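Long-range contact in glia-derived nexin (Homo sapiens, PDB 4DY0), which inhibits serine proteases such as thrombin, trypsin and urokinase, binds heparin, and promotes neurite extension by blocking thrombin: residues V198-T212 / M262-K276. Residues are numbered along the deposited sequence; the frame is centred on the assembly and turned at random.
Sequences VPMLAQLSVFRCGST and MSIMVPKRVQVILPK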
loop_
_atom_site.group_PDB
_atom_site.type_symbol
_atom_site.label_atom_id
_atom_site.label_comp_id
_atom_site.label_asym_id
_atom_site.label_seq_id
_atom_site.Cartn_x
_atom_site.Cartn_y
_atom_site.Cartn_z
ATOM N N VAL A 198 -4.061 7.511 23.793
ATOM C CA VAL A 198 -4.316 7.814 22.417
ATOM C C VAL A 198 -5.649 8.454 22.215
ATOM O O VAL A 198 -6.580 8.045 22.795
ATOM C CB VAL A 198 -4.272 6.509 21.581
ATOM C CG1 VAL A 198 -4.418 6.755 20.163
ATOM C CG2 VAL A 198 -3.052 5.772 21.863
ATOM N N PRO A 199 -5.722 9.466 21.367
ATOM C CA PRO A 199 -7.007 10.045 20.988
ATOM C C PRO A 199 -7.784 9.021 20.176
ATOM O O PRO A 199 -7.245 8.451 19.222
ATOM C CB PRO A 199 -6.620 11.225 20.087
ATOM C CG PRO A 199 -5.136 11.393 20.226
ATOM C CD PRO A 199 -4.594 10.077 20.646
ATOM N N MET A 200 -9.033 8.771 20.546
ATOM C CA MET A 200 -9.832 7.816 19.792
ATOM C C MET A 200 -11.196 8.348 19.374
ATOM O O MET A 200 -11.914 8.951 20.171
ATOM C CB MET A 200 -9.979 6.507 20.563
ATOM C CG MET A 200 -8.670 5.767 20.735
ATOM S SD MET A 200 -8.929 4.069 21.245
ATOM C CE MET A 200 -7.250 3.569 21.634
ATOM N N LEU A 201 -11.533 8.117 18.111
ATOM C CA LEU A 201 -12.848 8.432 17.582
ATOM C C LEU A 201 -13.855 7.437 18.135
ATOM O O LEU A 201 -13.524 6.267 18.352
ATOM C CB LEU A 201 -12.834 8.327 16.057
ATOM C CG LEU A 201 -11.625 8.922 15.330
ATOM C CD1 LEU A 201 -11.570 8.436 13.889
ATOM C CD2 LEU A 201 -11.639 10.441 15.390
ATOM N N ALA A 202 -15.082 7.898 18.357
ATOM C CA ALA A 202 -16.155 7.021 18.821
ATOM C C ALA A 202 -17.491 7.424 18.226
ATOM O O ALA A 202 -17.822 8.604 18.167
ATOM C CB ALA A 202 -16.238 7.033 20.335
ATOM N N GLN A 203 -18.257 6.435 17.785
ATOM C CA GLN A 203 -19.623 6.672 17.358
ATOM C C GLN A 203 -20.431 5.385 17.438
ATOM O O GLN A 203 -19.897 4.287 17.267
ATOM C CB GLN A 203 -19.658 7.225 15.935
ATOM C CG GLN A 203 -19.576 6.160 14.859
ATOM C CD GLN A 203 -19.742 6.732 13.470
ATOM O OE1 GLN A 203 -20.840 6.722 12.912
ATOM N NE2 GLN A 203 -18.654 7.249 12.908
ATOM N N LEU A 204 -21.720 5.531 17.712
ATOM C CA LEU A 204 -22.640 4.411 17.717
ATOM C C LEU A 204 -23.429 4.493 16.422
ATOM O O LEU A 204 -24.121 5.480 16.173
ATOM C CB LEU A 204 -23.586 4.514 18.911
ATOM C CG LEU A 204 -24.206 3.227 19.458
ATOM C CD1 LEU A 204 -25.360 3.555 20.403
ATOM C CD2 LEU A 204 -24.672 2.316 18.335
ATOM N N SER A 205 -23.316 3.465 15.592
ATOM C CA SER A 205 -23.921 3.502 14.270
ATOM C C SER A 205 -23.953 2.103 13.661
ATOM O O SER A 205 -23.455 1.152 14.263
ATOM C CB SER A 205 -23.141 4.468 13.373
ATOM O OG SER A 205 -23.707 4.553 12.081
ATOM N N VAL A 206 -24.542 1.978 12.476
ATOM C CA VAL A 206 -24.626 0.690 11.798
ATOM C C VAL A 206 -23.425 0.487 10.880
ATOM O O VAL A 206 -23.143 1.313 10.016
ATOM C CB VAL A 206 -25.938 0.548 10.981
ATOM C CG1 VAL A 206 -26.026 -0.832 10.339
ATOM C CG2 VAL A 206 -27.155 0.798 11.867
ATOM N N PHE A 207 -22.712 -0.614 11.084
ATOM C CA PHE A 207 -21.568 -0.960 10.252
ATOM C C PHE A 207 -21.589 -2.451 9.963
ATOM O O PHE A 207 -22.030 -3.248 10.794
ATOM C CB PHE A 207 -20.253 -0.617 10.959
ATOM C CG PHE A 207 -19.988 0.855 11.083
ATOM C CD1 PHE A 207 -19.578 1.593 9.985
ATOM C CD2 PHE A 207 -20.135 1.497 12.302
ATOM C CE1 PHE A 207 -19.328 2.950 10.096
ATOM C CE2 PHE A 207 -19.885 2.850 12.423
ATOM C CZ PHE A 207 -19.478 3.579 11.318
ATOM N N ARG A 208 -21.109 -2.826 8.784
ATOM C CA ARG A 208 -20.927 -4.231 8.465
ATOM C C ARG A 208 -19.747 -4.774 9.262
ATOM O O ARG A 208 -18.664 -4.190 9.265
ATOM C CB ARG A 208 -20.706 -4.415 6.962
ATOM C CG ARG A 208 -21.995 -4.341 6.148
ATOM C CD ARG A 208 -21.739 -3.960 4.694
ATOM N NE ARG A 208 -20.763 -4.837 4.054
ATOM C CZ ARG A 208 -21.063 -5.999 3.484
ATOM N NH1 ARG A 208 -20.107 -6.729 2.926
ATOM N NH2 ARG A 208 -22.318 -6.432 3.473
ATOM N N CYS A 209 -19.962 -5.875 9.967
ATOM C CA CYS A 209 -18.872 -6.493 10.704
ATOM C C CYS A 209 -19.131 -7.954 10.988
ATOM O O CYS A 209 -20.217 -8.466 10.734
ATOM C CB CYS A 209 -18.589 -5.739 12.005
ATOM S SG CYS A 209 -20.033 -5.448 13.023
ATOM N N GLY A 210 -18.073 -8.593 11.438
ATOM C CA GLY A 210 -17.940 -10.003 11.693
ATOM C C GLY A 210 -16.766 -10.569 12.465
ATOM O O GLY A 210 -15.961 -9.886 12.944
ATOM N N SER A 211 -16.768 -11.881 12.596
ATOM C CA SER A 211 -15.685 -12.706 13.090
ATOM C C SER A 211 -15.504 -14.009 12.385
ATOM O O SER A 211 -16.413 -14.569 11.919
ATOM C CB SER A 211 -15.826 -13.014 14.533
ATOM O OG SER A 211 -17.013 -12.579 14.998
ATOM N N THR A 212 -14.280 -14.469 12.363
ATOM C CA THR A 212 -13.871 -15.733 11.846
ATOM C C THR A 212 -12.561 -16.174 12.506
ATOM O O THR A 212 -12.008 -15.477 13.265
ATOM C CB THR A 212 -13.884 -15.790 10.348
ATOM O OG1 THR A 212 -13.702 -17.115 9.928
ATOM C CG2 THR A 212 -12.833 -15.013 9.775
ATOM N N MET A 262 -16.239 -10.627 3.284
ATOM C CA MET A 262 -17.397 -10.073 2.587
ATOM C C MET A 262 -18.653 -10.929 2.749
ATOM O O MET A 262 -19.759 -10.404 2.864
ATOM C CB MET A 262 -17.086 -9.882 1.101
ATOM C CG MET A 262 -15.976 -8.879 0.812
ATOM S SD MET A 262 -16.348 -7.230 1.436
ATOM C CE MET A 262 -15.014 -6.276 0.717
ATOM N N SER A 263 -18.483 -12.246 2.755
ATOM C CA SER A 263 -19.622 -13.154 2.859
ATOM C C SER A 263 -19.939 -13.534 4.305
ATOM O O SER A 263 -20.778 -14.400 4.557
ATOM C CB SER A 263 -19.392 -14.410 2.012
ATOM O OG SER A 263 -18.153 -15.015 2.330
ATOM N N ILE A 264 -19.265 -12.885 5.249
ATOM C CA ILE A 264 -19.538 -13.110 6.665
ATOM C C ILE A 264 -20.095 -11.859 7.332
ATOM O O ILE A 264 -20.906 -11.946 8.255
ATOM C CB ILE A 264 -18.278 -13.533 7.428
ATOM C CG1 ILE A 264 -17.716 -14.836 6.861
ATOM C CG2 ILE A 264 -18.584 -13.674 8.913
ATOM C CD1 ILE A 264 -16.386 -15.236 7.480
ATOM N N MET A 265 -19.643 -10.697 6.864
ATOM C CA MET A 265 -20.069 -9.419 7.421
ATOM C C MET A 265 -21.545 -9.173 7.167
ATOM O O MET A 265 -22.032 -9.347 6.051
ATOM C CB MET A 265 -19.277 -8.267 6.802
ATOM C CG MET A 265 -17.800 -8.286 7.101
ATOM S SD MET A 265 -16.986 -6.795 6.492
ATOM C CE MET A 265 -17.507 -6.809 4.778
ATOM N N VAL A 266 -22.252 -8.768 8.213
ATOM C CA VAL A 266 -23.623 -8.307 8.084
ATOM C C VAL A 266 -23.707 -6.980 8.807
ATOM O O VAL A 266 -22.995 -6.763 9.791
ATOM C CB VAL A 266 -24.626 -9.284 8.724
ATOM C CG1 VAL A 266 -24.698 -10.569 7.923
ATOM C CG2 VAL A 266 -24.247 -9.558 10.176
ATOM N N PRO A 267 -24.566 -6.078 8.321
ATOM C CA PRO A 267 -24.678 -4.797 8.997
ATOM C C PRO A 267 -25.221 -4.988 10.410
ATOM O O PRO A 267 -26.072 -5.849 10.633
ATOM C CB PRO A 267 -25.687 -4.026 8.132
ATOM C CG PRO A 267 -25.690 -4.723 6.808
ATOM C CD PRO A 267 -25.409 -6.162 7.117
ATOM N N LYS A 268 -24.724 -4.201 11.358
ATOM C CA LYS A 268 -25.288 -4.196 12.700
ATOM C C LYS A 268 -24.901 -2.948 13.487
ATOM O O LYS A 268 -23.899 -2.292 13.191
ATOM C CB LYS A 268 -24.919 -5.471 13.468
ATOM C CG LYS A 268 -23.468 -5.559 13.901
ATOM C CD LYS A 268 -23.167 -6.908 14.550
ATOM C CE LYS A 268 -23.385 -8.060 13.572
ATOM N NZ LYS A 268 -22.985 -9.375 14.153
ATOM N N ARG A 269 -25.723 -2.621 14.476
ATOM C CA ARG A 269 -25.522 -1.455 15.320
ATOM C C ARG A 269 -24.346 -1.710 16.251
ATOM O O ARG A 269 -24.365 -2.672 17.025
ATOM C CB ARG A 269 -26.798 -1.196 16.120
ATOM C CG ARG A 269 -26.814 0.082 16.932
ATOM C CD ARG A 269 -28.249 0.451 17.298
ATOM N NE ARG A 269 -28.343 1.070 18.617
ATOM C CZ ARG A 269 -28.557 0.397 19.746
ATOM N NH1 ARG A 269 -28.700 -0.924 19.723
ATOM N NH2 ARG A 269 -28.628 1.045 20.902
ATOM N N VAL A 270 -23.325 -0.857 16.175
ATOM C CA VAL A 270 -22.087 -1.071 16.923
ATOM C C VAL A 270 -21.491 0.214 17.485
ATOM O O VAL A 270 -21.502 1.250 16.824
ATOM C CB VAL A 270 -21.001 -1.706 16.037
ATOM C CG1 VAL A 270 -19.953 -2.387 16.901
ATOM C CG2 VAL A 270 -21.612 -2.690 15.059
ATOM N N GLN A 271 -20.966 0.134 18.707
ATOM C CA GLN A 271 -20.142 1.207 19.256
ATOM C C GLN A 271 -18.709 1.049 18.760
ATOM O O GLN A 271 -17.986 0.156 19.205
ATOM C CB GLN A 271 -20.169 1.192 20.785
ATOM C CG GLN A 271 -21.075 2.245 21.410
ATOM C CD GLN A 271 -20.496 3.648 21.318
ATOM O OE1 GLN A 271 -21.147 4.623 21.690
ATOM N NE2 GLN A 271 -19.267 3.755 20.825
ATOM N N VAL A 272 -18.307 1.908 17.830
ATOM C CA VAL A 272 -16.965 1.851 17.263
ATOM C C VAL A 272 -16.029 2.800 17.993
ATOM O O VAL A 272 -16.366 3.956 18.231
ATOM C CB VAL A 272 -16.958 2.213 15.766
ATOM C CG1 VAL A 272 -15.547 2.112 15.205
ATOM C CG2 VAL A 272 -17.909 1.305 14.995
ATOM N N ILE A 273 -14.856 2.300 18.358
ATOM C CA ILE A 273 -13.848 3.124 19.007
ATOM C C ILE A 273 -12.501 2.872 18.335
ATOM O O ILE A 273 -11.996 1.748 18.319
ATOM C CB ILE A 273 -13.818 2.875 20.520
ATOM C CG1 ILE A 273 -15.141 3.344 21.135
ATOM C CG2 ILE A 273 -12.639 3.591 21.175
ATOM C CD1 ILE A 273 -15.085 3.564 22.620
ATOM N N LEU A 274 -11.942 3.935 17.766
ATOM C CA LEU A 274 -10.879 3.834 16.772
ATOM C C LEU A 274 -9.855 4.940 17.013
ATOM O O LEU A 274 -10.230 6.096 17.196
ATOM C CB LEU A 274 -11.500 4.024 15.387
ATOM C CG LEU A 274 -10.838 3.498 14.117
ATOM C CD1 LEU A 274 -11.334 4.306 12.937
ATOM C CD2 LEU A 274 -9.332 3.573 14.203
ATOM N N PRO A 275 -8.559 4.597 17.023
ATOM C CA PRO A 275 -7.570 5.652 17.185
ATOM C C PRO A 275 -7.692 6.711 16.099
ATOM O O PRO A 275 -7.839 6.386 14.916
ATOM C CB PRO A 275 -6.244 4.909 17.033
ATOM C CG PRO A 275 -6.544 3.539 17.507
ATOM C CD PRO A 275 -7.940 3.262 17.023
ATOM N N LYS A 276 -7.661 7.970 16.508
ATOM C CA LYS A 276 -7.516 9.066 15.568
ATOM C C LYS A 276 -6.015 9.275 15.393
ATOM O O LYS A 276 -5.320 9.619 16.345
ATOM C CB LYS A 276 -8.183 10.327 16.119
ATOM C CG LYS A 276 -7.543 11.626 15.653
ATOM C CD LYS A 276 -8.529 12.785 15.690
ATOM C CE LYS A 276 -7.826 14.090 15.363
ATOM N NZ LYS A 276 -8.562 14.850 14.322
#
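Phe207 turns its CG away from its own carbonyl carbon (chi1 -70°), so that its side chain and that of Val272 cross at about a right angle, CD2 3.5 Å from Val272 CG2. The SG of Cys209 sits between its backbone N and carbonyl carbon (chi1 51°), where it packs on Lys268 CG at 3.5 Å and on the CG2 methyl of Val270. These groups share one face of a long antiparallel ladder with Leu201, whose CD2 rests against Lys276 CB, and with Gln203, whose OE1 is hydrogen-bonded to Ser176 OG. Ten hydrogen bonds join five pairs from Leu201–Leu274 to Cys209–Val266, and Lys276 N adds another to Pro199 O; the one from Cys209 N to Val266 O is 3.2 Å. The ladder is the middle of serpin beta-sheet C, whose strands run in the order 184-189, 195-213, 266-284 and 351-353, the last following the predicted reactive bond. Strand 219-226 pairs with the later part of strand 195-213, where that strand passes into sheet B. On the other face Ala202 CB touches Ile273 CG1, Leu204 crosses Gln271 at about a right angle, and Leu204 CD2 lies 3.4 Å from Arg269 CG. Arg269, poorly ordered, has its side chain about 4 Å from that of Arg346 at the reactive bond. Beyond Val206, which rests by CG1 on Pro267 CB, Arg208, bent at chi3 (54°), crosses Met265 at about a right angle, NH1 3.2 Å from Met265 CE; its NE forms a salt bridge with Glu224, and Met265 CB stands 4.2 Å above one guanidinium face, toward its rim.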